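PDB 1M5S: formylmethanofuran--tetrahydromethanopterin formyltransferase from Methanosarcina barkeri, which catalyses the reversible transfer of a formyl group from formylmethanofuran to tetrahydromethanopterin, a step of methanogenesis from carbon dioxide. Local coordinates for residues I20-I25 / I56-S61; L34-E39 / L97-T102; A239-V244 / G273-S278. All coordinates share one frame; numbering follows the deposited sequence.

Contact 1. Residues I20-I25 / I56-S61; sequences IARVLI and IERLAS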
ATOM      1  N   ILE A  20       4.281 -29.250  -2.840  1.00 29.43           N
ATOM      2  CA  ILE A  20       4.546 -27.855  -2.492  1.00 29.22           C
ATOM      3  C   ILE A  20       6.042 -27.544  -2.532  1.00 29.00           C
ATOM      4  O   ILE A  20       6.830 -28.181  -1.834  1.00 31.99           O
ATOM      5  CB  ILE A  20       3.996 -27.502  -1.072  1.00 16.71           C
ATOM      6  CG1 ILE A  20       2.472 -27.705  -1.019  1.00 22.60           C
ATOM      7  CG2 ILE A  20       4.314 -26.046  -0.738  1.00 25.16           C
ATOM      8  CD1 ILE A  20       1.864 -27.487   0.346  1.00 24.02           C
ATOM      9  N   ALA A  21       6.415 -26.564  -3.359  1.00 30.89           N
ATOM     10  CA  ALA A  21       7.761 -25.987  -3.337  1.00 25.47           C
ATOM     11  C   ALA A  21       7.754 -24.639  -2.604  1.00 29.96           C
ATOM     12  O   ALA A  21       6.854 -23.841  -2.804  1.00 25.01           O
ATOM     13  CB  ALA A  21       8.276 -25.805  -4.763  1.00 25.40           C
ATOM     14  N   ARG A  22       8.652 -24.487  -1.640  1.00 28.42           N
ATOM     15  CA  ARG A  22       8.878 -23.246  -0.888  1.00 24.38           C
ATOM     16  C   ARG A  22      10.096 -22.515  -1.461  1.00 27.33           C
ATOM     17  O   ARG A  22      11.157 -23.118  -1.682  1.00 25.00           O
ATOM     18  CB  ARG A  22       9.126 -23.594   0.578  1.00 27.76           C
ATOM     19  CG  ARG A  22       8.776 -22.467   1.550  1.00 22.68           C
ATOM     20  CD  ARG A  22       9.560 -22.580   2.857  1.00 31.25           C
ATOM     21  NE  ARG A  22       8.948 -21.861   3.982  1.00 28.08           N
ATOM     22  CZ  ARG A  22       9.629 -21.503   5.079  1.00 36.51           C
ATOM     23  NH1 ARG A  22      10.933 -21.792   5.203  1.00 34.29           N
ATOM     24  NH2 ARG A  22       9.094 -20.846   6.115  1.00 34.73           N
ATOM     25  N   VAL A  23       9.899 -21.232  -1.773  1.00 26.89           N
ATOM     26  CA  VAL A  23      10.942 -20.355  -2.322  1.00 20.01           C
ATOM     27  C   VAL A  23      11.026 -19.057  -1.505  1.00 28.70           C
ATOM     28  O   VAL A  23      10.006 -18.438  -1.216  1.00 21.39           O
ATOM     29  CB  VAL A  23      10.653 -19.959  -3.801  1.00 24.28           C
ATOM     30  CG1 VAL A  23      11.828 -19.201  -4.375  1.00 28.27           C
ATOM     31  CG2 VAL A  23      10.349 -21.180  -4.625  1.00 24.61           C
ATOM     32  N   LEU A  24      12.246 -18.628  -1.182  1.00 24.17           N
ATOM     33  CA  LEU A  24      12.481 -17.320  -0.578  1.00 29.23           C
ATOM     34  C   LEU A  24      12.954 -16.324  -1.635  1.00 28.06           C
ATOM     35  O   LEU A  24      13.960 -16.556  -2.306  1.00 25.57           O
ATOM     36  CB  LEU A  24      13.541 -17.423   0.520  1.00 24.67           C
ATOM     37  CG  LEU A  24      14.041 -16.129   1.164  1.00 21.05           C
ATOM     38  CD1 LEU A  24      12.902 -15.411   1.860  1.00 22.46           C
ATOM     39  CD2 LEU A  24      15.128 -16.453   2.153  1.00 23.54           C
ATOM     40  N   ILE A  25      12.156 -15.285  -1.864  1.00 26.45           N
ATOM     41  CA  ILE A  25      12.576 -14.185  -2.727  1.00 20.32           C
ATOM     42  C   ILE A  25      13.019 -13.011  -1.853  1.00 24.96           C
ATOM     43  O   ILE A  25      12.241 -12.523  -1.034  1.00 20.61           O
ATOM     44  CB  ILE A  25      11.432 -13.717  -3.665  1.00 25.22           C
ATOM     45  CG1 ILE A  25      10.883 -14.901  -4.465  1.00 17.37           C
ATOM     46  CG2 ILE A  25      11.947 -12.651  -4.637  1.00 20.62           C
ATOM     47  CD1 ILE A  25       9.524 -14.650  -5.072  1.00 24.29           C
ATOM     48  N   ILE A  56       1.666 -16.137  -1.204  1.00 13.57           N
ATOM     49  CA  ILE A  56       2.644 -15.684  -0.239  1.00 17.55           C
ATOM     50  C   ILE A  56       2.363 -16.349   1.104  1.00 12.03           C
ATOM     51  O   ILE A  56       1.228 -16.393   1.565  1.00 18.64           O
ATOM     52  CB  ILE A  56       2.599 -14.147  -0.117  1.00 16.83           C
ATOM     53  CG1 ILE A  56       3.160 -13.520  -1.395  1.00 16.72           C
ATOM     54  CG2 ILE A  56       3.389 -13.681   1.115  1.00 20.80           C
ATOM     55  CD1 ILE A  56       2.752 -12.100  -1.589  1.00 25.43           C
ATOM     56  N   GLU A  57       3.403 -16.945   1.676  1.00 21.31           N
ATOM     57  CA  GLU A  57       3.303 -17.658   2.944  1.00 21.23           C
ATOM     58  C   GLU A  57       3.447 -16.659   4.086  1.00 20.05           C
ATOM     59  O   GLU A  57       2.630 -16.615   5.008  1.00 21.57           O
ATOM     60  CB  GLU A  57       4.408 -18.726   3.011  1.00 21.28           C
ATOM     61  CG  GLU A  57       4.468 -19.508   4.312  1.00 22.25           C
ATOM     62  CD  GLU A  57       5.692 -20.376   4.420  1.00 21.35           C
ATOM     63  OE1 GLU A  57       6.020 -21.064   3.436  1.00 20.82           O
ATOM     64  OE2 GLU A  57       6.339 -20.354   5.488  1.00 23.97           O
ATOM     65  N   ARG A  58       4.502 -15.864   4.013  1.00 18.64           N
ATOM     66  CA  ARG A  58       4.800 -14.833   5.013  1.00 21.59           C
ATOM     67  C   ARG A  58       6.054 -14.053   4.616  1.00 22.56           C
ATOM     68  O   ARG A  58       6.870 -14.524   3.810  1.00 14.24           O
ATOM     69  CB  ARG A  58       5.041 -15.482   6.379  1.00 23.16           C
ATOM     70  CG  ARG A  58       6.298 -16.356   6.413  1.00 29.16           C
ATOM     71  CD  ARG A  58       7.092 -16.213   7.713  1.00 35.58           C
ATOM     72  NE  ARG A  58       8.172 -17.203   7.843  1.00 38.93           N
ATOM     73  CZ  ARG A  58       9.419 -16.905   8.231  1.00 30.19           C
ATOM     74  NH1 ARG A  58       9.766 -15.646   8.533  1.00 26.94           N
ATOM     75  NH2 ARG A  58      10.404 -17.806   8.350  1.00 32.25           N
ATOM     76  N   LEU A  59       6.141 -12.824   5.106  1.00 20.09           N
ATOM     77  CA  LEU A  59       7.303 -11.977   4.890  1.00 25.48           C
ATOM     78  C   LEU A  59       8.512 -12.525   5.632  1.00 28.31           C
ATOM     79  O   LEU A  59       8.377 -13.070   6.723  1.00 24.44           O
ATOM     80  CB  LEU A  59       6.994 -10.562   5.380  1.00 24.96           C
ATOM     81  CG  LEU A  59       6.288  -9.565   4.461  1.00 32.52           C
ATOM     82  CD1 LEU A  59       5.369 -10.265   3.494  1.00 24.18           C
ATOM     83  CD2 LEU A  59       5.519  -8.577   5.319  1.00 36.45           C
ATOM     84  N   ALA A  60       9.688 -12.373   5.028  1.00 20.63           N
ATOM     85  CA  ALA A  60      10.943 -12.752   5.662  1.00 17.97           C
ATOM     86  C   ALA A  60      11.681 -11.528   6.181  1.00 25.86           C
ATOM     87  O   ALA A  60      11.895 -10.565   5.444  1.00 19.08           O
ATOM     88  CB  ALA A  60      11.811 -13.494   4.679  1.00 18.88           C
ATOM     89  N   SER A  61      12.067 -11.580   7.451  1.00 19.30           N
ATOM     90  CA  SER A  61      12.848 -10.526   8.084  1.00 20.92           C
ATOM     91  C   SER A  61      14.261 -10.507   7.519  1.00 23.53           C
ATOM     92  O   SER A  61      14.822 -11.556   7.215  1.00 25.15           O
ATOM     93  CB  SER A  61      12.903 -10.764   9.600  1.00 21.47           C
ATOM     94  OG  SER A  61      13.775  -9.849  10.239  1.00 29.49           O
TER
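R22 and E57 join two strands of the alpha/beta sandwich that are not direct neighbours: 12-26 and 53-60 each pair antiparallel with 71-78, which runs between them. The two segments point roughly the same way, their axes 31° apart and 8.4 Å at closest approach, so side chains on one face must reach across the intervening strand. R22 does this with an extended chain, CG anti to its own N (chi1 -155°), and E57 comes to meet it almost at a right angle. The guanidinium presents its NE side edge-on to the carboxylate, the two planes being nearly coplanar. R22 NE bonds to E57 OE1 at 3.1 Å, while R22 NH2 takes E57 OE2 at 2.9 Å; both oxygens are met on their syn sides, a side-on bidentate salt bridge that fixes the rotation of each group. The buried carboxylate is held further by the backbone N of G192 and by Q75, and R22 also makes a cation-pi contact with Y73 of the strand between. With a leucine in place of this arginine both N-H bonds are lost, and the E57 carboxylate would probably be left buried without its countercharge. R58 brings a second guanidinium close, its NH2 4.0 Å from R22 NH2, and is itself salt-bridged through NH1 to E64; both arginines thus sit among carboxylates. Helix 81-95 covers the opposite face, against A21 and V23. Farther along, the apolar end of the contact is a single methyl pair, CD1 of L24 against CB of A60 at 3.6 Å.

Contact 2. Residues L34-E39 / L97-T102; sequences LVAATE and LTAPTT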
ATOM      1  N   LEU A  34       7.855  -7.918  -2.436  1.00 15.04           N
ATOM      2  CA  LEU A  34       6.426  -8.185  -2.582  1.00 16.42           C
ATOM      3  C   LEU A  34       5.950  -8.095  -4.025  1.00 22.70           C
ATOM      4  O   LEU A  34       5.104  -8.877  -4.445  1.00 21.48           O
ATOM      5  CB  LEU A  34       5.594  -7.238  -1.714  1.00 21.06           C
ATOM      6  CG  LEU A  34       4.073  -7.470  -1.725  1.00 23.45           C
ATOM      7  CD1 LEU A  34       3.743  -8.856  -1.163  1.00 27.33           C
ATOM      8  CD2 LEU A  34       3.381  -6.389  -0.902  1.00 21.35           C
ATOM      9  N   VAL A  35       6.489  -7.146  -4.782  1.00 15.02           N
ATOM     10  CA  VAL A  35       6.213  -7.063  -6.214  1.00 16.41           C
ATOM     11  C   VAL A  35       6.548  -8.371  -6.947  1.00 18.14           C
ATOM     12  O   VAL A  35       5.705  -8.914  -7.665  1.00 19.32           O
ATOM     13  CB  VAL A  35       6.996  -5.891  -6.861  1.00 23.92           C
ATOM     14  CG1 VAL A  35       6.943  -5.986  -8.383  1.00 26.11           C
ATOM     15  CG2 VAL A  35       6.410  -4.574  -6.408  1.00 19.92           C
ATOM     16  N   ALA A  36       7.741  -8.910  -6.686  1.00 15.28           N
ATOM     17  CA  ALA A  36       8.216 -10.151  -7.311  1.00 19.35           C
ATOM     18  C   ALA A  36       7.403 -11.370  -6.876  1.00 20.46           C
ATOM     19  O   ALA A  36       6.969 -12.162  -7.708  1.00 19.18           O
ATOM     20  CB  ALA A  36       9.685 -10.370  -6.975  1.00 16.32           C
ATOM     21  N   ALA A  37       7.192 -11.496  -5.570  1.00 18.16           N
ATOM     22  CA  ALA A  37       6.438 -12.604  -5.000  1.00 21.41           C
ATOM     23  C   ALA A  37       5.012 -12.637  -5.510  1.00 19.83           C
ATOM     24  O   ALA A  37       4.443 -13.700  -5.703  1.00 22.84           O
ATOM     25  CB  ALA A  37       6.440 -12.509  -3.487  1.00 21.92           C
ATOM     26  N   THR A  38       4.435 -11.460  -5.714  1.00 16.91           N
ATOM     27  CA  THR A  38       3.061 -11.347  -6.176  1.00 19.45           C
ATOM     28  C   THR A  38       2.934 -11.742  -7.645  1.00 22.65           C
ATOM     29  O   THR A  38       2.061 -12.530  -8.011  1.00 20.97           O
ATOM     30  CB  THR A  38       2.539  -9.909  -5.975  1.00 18.21           C
ATOM     31  OG1 THR A  38       2.582  -9.588  -4.575  1.00 16.62           O
ATOM     32  CG2 THR A  38       1.107  -9.776  -6.482  1.00 16.33           C
ATOM     33  N   GLU A  39       3.804 -11.178  -8.481  1.00 20.41           N
ATOM     34  CA  GLU A  39       3.850 -11.508  -9.898  1.00 24.65           C
ATOM     35  C   GLU A  39       4.054 -13.014 -10.093  1.00 20.07           C
ATOM     36  O   GLU A  39       3.342 -13.649 -10.869  1.00 25.79           O
ATOM     37  CB  GLU A  39       4.987 -10.728 -10.566  1.00 26.71           C
ATOM     38  CG  GLU A  39       5.127 -10.965 -12.059  1.00 31.24           C
ATOM     39  CD  GLU A  39       3.937 -10.461 -12.864  1.00 36.43           C
ATOM     40  OE1 GLU A  39       3.430  -9.357 -12.574  1.00 31.68           O
ATOM     41  OE2 GLU A  39       3.541 -11.151 -13.827  1.00 29.99           O
ATOM     42  N   LEU A  97      13.525 -13.617 -11.837  1.00 22.89           N
ATOM     43  CA  LEU A  97      14.753 -13.288 -12.549  1.00 20.77           C
ATOM     44  C   LEU A  97      14.618 -11.943 -13.259  1.00 21.07           C
ATOM     45  O   LEU A  97      15.555 -11.151 -13.289  1.00 28.34           O
ATOM     46  CB  LEU A  97      15.082 -14.392 -13.566  1.00 20.49           C
ATOM     47  CG  LEU A  97      16.361 -14.255 -14.403  1.00 29.04           C
ATOM     48  CD1 LEU A  97      16.932 -15.631 -14.672  1.00 31.01           C
ATOM     49  CD2 LEU A  97      16.077 -13.534 -15.704  1.00 25.06           C
ATOM     50  N   THR A  98      13.414 -11.662 -13.738  1.00 22.42           N
ATOM     51  CA  THR A  98      13.118 -10.445 -14.490  1.00 18.57           C
ATOM     52  C   THR A  98      12.714  -9.262 -13.604  1.00 16.45           C
ATOM     53  O   THR A  98      12.555  -8.139 -14.094  1.00 16.49           O
ATOM     54  CB  THR A  98      11.981 -10.699 -15.480  1.00 29.73           C
ATOM     55  OG1 THR A  98      10.822 -11.141 -14.763  1.00 25.64           O
ATOM     56  CG2 THR A  98      12.383 -11.763 -16.482  1.00 23.15           C
ATOM     57  N   ALA A  99      12.489  -9.529 -12.319  1.00 16.84           N
ATOM     58  CA  ALA A  99      12.030  -8.510 -11.379  1.00 14.43           C
ATOM     59  C   ALA A  99      13.206  -7.795 -10.713  1.00 16.30           C
ATOM     60  O   ALA A  99      14.234  -8.407 -10.425  1.00 19.20           O
ATOM     61  CB  ALA A  99      11.137  -9.149 -10.321  1.00 19.74           C
ATOM     62  N   PRO A 100      13.064  -6.481 -10.456  1.00 19.08           N
ATOM     63  CA  PRO A 100      14.120  -5.665  -9.848  1.00 15.67           C
ATOM     64  C   PRO A 100      14.647  -6.181  -8.505  1.00 14.56           C
ATOM     65  O   PRO A 100      13.881  -6.414  -7.573  1.00 17.46           O
ATOM     66  CB  PRO A 100      13.459  -4.295  -9.694  1.00 17.87           C
ATOM     67  CG  PRO A 100      12.461  -4.252 -10.787  1.00 17.25           C
ATOM     68  CD  PRO A 100      11.909  -5.656 -10.849  1.00 13.75           C
ATOM     69  N   THR A 101      15.971  -6.270  -8.417  1.00 13.81           N
ATOM     70  CA  THR A 101      16.737  -6.495  -7.189  1.00 12.28           C
ATOM     71  C   THR A 101      16.574  -7.846  -6.500  1.00 17.47           C
ATOM     72  O   THR A 101      17.125  -8.056  -5.417  1.00 19.39           O
ATOM     73  CB  THR A 101      16.501  -5.381  -6.126  1.00 17.54           C
ATOM     74  OG1 THR A 101      15.285  -5.634  -5.403  1.00 18.20           O
ATOM     75  CG2 THR A 101      16.432  -4.014  -6.787  1.00 17.22           C
ATOM     76  N   THR A 102      15.883  -8.780  -7.144  1.00 19.73           N
ATOM     77  CA  THR A 102      15.567 -10.048  -6.501  1.00 19.06           C
ATOM     78  C   THR A 102      16.742 -11.016  -6.417  1.00 23.53           C
ATOM     79  O   THR A 102      17.656 -10.981  -7.241  1.00 21.91           O
ATOM     80  CB  THR A 102      14.426 -10.751  -7.224  1.00 15.18           C
ATOM     81  OG1 THR A 102      14.725 -10.827  -8.622  1.00 19.94           O
ATOM     82  CG2 THR A 102      13.130  -9.991  -7.024  1.00 17.67           C
TER
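A36 on helix 30-41 comes nearest the chain at A99, their CA atoms 5.8 Å apart, where a helix of the alpha/beta sandwich meets the loop between helix 81-95 and strand 103-106. That loop folds into a type II beta turn from A99 to T102, with P100 and T101 at its two central positions; T101 has the positive phi (67°) of the third residue. The turn sets A99 and T102, its first and last residues, both facing the helix, and small side chains let the backbones come close. CB of A36 rests on CB of A99 at 3.8 Å and, more tightly, on CG2 of T102 at 3.5 Å. T102 holds OG1 between its own N and carbonyl carbon (chi1 52°), where it bonds to the carbonyl of V96, and this rotation sends the methyl to the helix. I25 of strand 12-26 lies against both A36 and T102 and completes the buried apolar patch. P198 of a third subunit packs on A99, placing the turn at a subunit interface. Within the helix, L34 O accepts from T38 N and, across the other face of its carbonyl plane, from T38 OG1 at 2.6 Å.

Contact 3. Residues A239-V244 / G273-S278; sequences ADVNAV and GVKKIS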
ATOM      1  N   ALA A 239     -31.790 -16.816   7.011  1.00 33.43           N
ATOM      2  CA  ALA A 239     -32.453 -15.615   6.515  1.00 32.49           C
ATOM      3  C   ALA A 239     -31.649 -14.353   6.842  1.00 37.11           C
ATOM      4  O   ALA A 239     -31.669 -13.381   6.080  1.00 33.19           O
ATOM      5  CB  ALA A 239     -33.859 -15.512   7.099  1.00 39.59           C
ATOM      6  N   ASP A 240     -30.910 -14.388   7.948  1.00 32.08           N
ATOM      7  CA  ASP A 240     -30.153 -13.218   8.389  1.00 37.48           C
ATOM      8  C   ASP A 240     -28.720 -13.163   7.855  1.00 29.36           C
ATOM      9  O   ASP A 240     -27.965 -12.254   8.205  1.00 30.55           O
ATOM     10  CB  ASP A 240     -30.159 -13.113   9.923  1.00 31.17           C
ATOM     11  CG  ASP A 240     -29.447 -14.276  10.608  1.00 40.58           C
ATOM     12  OD1 ASP A 240     -29.260 -15.346   9.988  1.00 50.24           O
ATOM     13  OD2 ASP A 240     -29.100 -14.128  11.799  1.00 41.14           O
ATOM     14  N   VAL A 241     -28.376 -14.099   6.970  1.00 26.87           N
ATOM     15  CA  VAL A 241     -27.093 -14.083   6.266  1.00 22.12           C
ATOM     16  C   VAL A 241     -27.270 -13.643   4.812  1.00 26.26           C
ATOM     17  O   VAL A 241     -28.112 -14.186   4.095  1.00 28.22           O
ATOM     18  CB  VAL A 241     -26.427 -15.473   6.283  1.00 22.05           C
ATOM     19  CG1 VAL A 241     -25.265 -15.520   5.300  1.00 19.20           C
ATOM     20  CG2 VAL A 241     -25.953 -15.802   7.682  1.00 18.99           C
ATOM     21  N   ASN A 242     -26.448 -12.689   4.369  1.00 20.76           N
ATOM     22  CA  ASN A 242     -26.510 -12.220   2.986  1.00 24.44           C
ATOM     23  C   ASN A 242     -25.260 -12.487   2.163  1.00 19.21           C
ATOM     24  O   ASN A 242     -25.249 -12.225   0.962  1.00 25.74           O
ATOM     25  CB  ASN A 242     -26.830 -10.729   2.941  1.00 28.86           C
ATOM     26  CG  ASN A 242     -28.289 -10.455   3.155  1.00 44.53           C
ATOM     27  OD1 ASN A 242     -29.071 -10.455   2.209  1.00 53.75           O
ATOM     28  ND2 ASN A 242     -28.685 -10.299   4.413  1.00 54.90           N
ATOM     29  N   ALA A 243     -24.230 -13.051   2.788  1.00 24.64           N
ATOM     30  CA  ALA A 243     -22.984 -13.323   2.083  1.00 19.67           C
ATOM     31  C   ALA A 243     -22.128 -14.353   2.802  1.00 21.24           C
ATOM     32  O   ALA A 243     -22.104 -14.414   4.035  1.00 19.17           O
ATOM     33  CB  ALA A 243     -22.195 -12.024   1.891  1.00 15.88           C
ATOM     34  N   VAL A 244     -21.447 -15.182   2.017  1.00 17.86           N
ATOM     35  CA  VAL A 244     -20.494 -16.141   2.547  1.00 19.19           C
ATOM     36  C   VAL A 244     -19.185 -15.995   1.785  1.00 14.59           C
ATOM     37  O   VAL A 244     -19.181 -15.816   0.565  1.00 24.27           O
ATOM     38  CB  VAL A 244     -20.995 -17.596   2.379  1.00 20.95           C
ATOM     39  CG1 VAL A 244     -20.038 -18.563   3.070  1.00 20.38           C
ATOM     40  CG2 VAL A 244     -22.403 -17.743   2.940  1.00 23.71           C
ATOM     41  N   GLY A 273     -21.304  -8.832  13.243  1.00 19.21           N
ATOM     42  CA  GLY A 273     -22.255  -9.181  12.203  1.00 20.18           C
ATOM     43  C   GLY A 273     -21.999 -10.560  11.629  1.00 18.55           C
ATOM     44  O   GLY A 273     -22.815 -11.077  10.864  1.00 22.39           O
ATOM     45  N   VAL A 274     -20.821 -11.110  11.912  1.00 21.86           N
ATOM     46  CA  VAL A 274     -20.508 -12.476  11.512  1.00 21.32           C
ATOM     47  C   VAL A 274     -21.453 -13.405  12.265  1.00 21.88           C
ATOM     48  O   VAL A 274     -21.688 -13.216  13.456  1.00 21.19           O
ATOM     49  CB  VAL A 274     -19.048 -12.836  11.840  1.00 16.50           C
ATOM     50  CG1 VAL A 274     -18.803 -14.318  11.589  1.00 15.90           C
ATOM     51  CG2 VAL A 274     -18.104 -11.989  10.997  1.00 16.85           C
ATOM     52  N   LYS A 275     -22.101 -14.305  11.530  1.00 23.95           N
ATOM     53  CA  LYS A 275     -23.179 -15.134  12.071  1.00 23.18           C
ATOM     54  C   LYS A 275     -22.747 -16.565  12.373  1.00 26.87           C
ATOM     55  O   LYS A 275     -23.207 -17.165  13.342  1.00 25.06           O
ATOM     56  CB  LYS A 275     -24.365 -15.153  11.106  1.00 27.82           C
ATOM     57  CG  LYS A 275     -25.029 -13.796  10.918  1.00 25.93           C
ATOM     58  CD  LYS A 275     -25.411 -13.196  12.261  1.00 29.25           C
ATOM     59  CE  LYS A 275     -26.028 -11.827  12.093  1.00 36.72           C
ATOM     60  NZ  LYS A 275     -26.361 -11.238  13.412  1.00 39.22           N
ATOM     61  N   LYS A 276     -21.856 -17.102  11.549  1.00 20.64           N
ATOM     62  CA  LYS A 276     -21.455 -18.497  11.666  1.00 25.37           C
ATOM     63  C   LYS A 276     -20.128 -18.760  10.965  1.00 23.05           C
ATOM     64  O   LYS A 276     -19.814 -18.132   9.950  1.00 21.47           O
ATOM     65  CB  LYS A 276     -22.535 -19.403  11.069  1.00 28.89           C
ATOM     66  CG  LYS A 276     -22.380 -20.876  11.429  1.00 36.69           C
ATOM     67  CD  LYS A 276     -22.869 -21.783  10.316  1.00 39.19           C
ATOM     68  CE  LYS A 276     -24.341 -22.067  10.436  1.00 43.46           C
ATOM     69  NZ  LYS A 276     -24.759 -23.099   9.451  1.00 44.41           N
ATOM     70  N   ILE A 277     -19.333 -19.650  11.550  1.00 19.53           N
ATOM     71  CA  ILE A 277     -18.175 -20.229  10.879  1.00 18.41           C
ATOM     72  C   ILE A 277     -18.514 -21.666  10.499  1.00 25.06           C
ATOM     73  O   ILE A 277     -18.961 -22.451  11.339  1.00 20.99           O
ATOM     74  CB  ILE A 277     -16.924 -20.264  11.801  1.00 16.63           C
ATOM     75  CG1 ILE A 277     -16.518 -18.842  12.218  1.00 27.45           C
ATOM     76  CG2 ILE A 277     -15.787 -21.020  11.109  1.00 18.69           C
ATOM     77  CD1 ILE A 277     -16.104 -17.939  11.070  1.00 22.23           C
ATOM     78  N   SER A 278     -18.278 -22.011   9.242  1.00 26.01           N
ATOM     79  CA  SER A 278     -18.381 -23.395   8.806  1.00 29.53           C
ATOM     80  C   SER A 278     -17.115 -23.812   8.056  1.00 33.09           C
ATOM     81  O   SER A 278     -16.051 -23.228   8.266  1.00 28.14           O
ATOM     82  CB  SER A 278     -19.612 -23.579   7.918  1.00 30.21           C
ATOM     83  OG  SER A 278     -19.899 -24.954   7.742  1.00 39.37           O
TER
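K275 sets its CG beside its own backbone N (chi1 -65°) and bends again at chi2 (-53°), and this double turn carries its methylenes past V241 to the carboxylate of D240. D240 for its part places CG between its N and its carbonyl carbon (chi1 64°), turning the carboxylate to the lysine. The aspartate meets the lysine on its flank: OD2 of D240 lies 3.8 Å from both CD and CE of K275. NZ of K275 is 4.3 Å from the same OD2, too far for a salt bridge, so the opposite charges can attract one another only loosely, at a partly solvent-exposed edge. V241 works on the base of the same chain. Its CG2 touches CB of K275 at 3.8 Å and lies almost as near CG, the two side chains running antiparallel alongside one another. F169 of strand 147-170 lies against V241, and its backbone is hydrogen-bonded to that of K275. K229 uses NZ to bind the carbonyls of A239 and V241, tying down the loop that leads into strand 243-251. Just beyond, N242 and A243 are both set against the single residue G170, forming a classic beta bulge. K275 of strand 274-278 thus meets loop residues at the entry to strand 243-251; both strands pair antiparallel with 147-170, and the contact lies beside the end of that shared strand, in the FTR proximal lobe.

Contacts 1 and 2 adjoin, their centres 13 Å apart, and their segments alternate along the chain: helix 30-41 follows strand 12-26 and precedes strand 53-60. They share packing, with CD1 of I56 3.4 Å from CD1 of L34 and CG2 of I25 3.8 Å from CG2 of T102, so helix 30-41 lies against both strands of contact 1. Contact 3 sits on the other side of the chain's centre, its centre 33 Å from that of contact 1 and 38 Å from that of contact 2. Long strand 147-170 connects the regions, pairing with 12-26 as well as with 243-251 and 274-278. Contacts 2 and 3 both touch a third subunit of the tetramer.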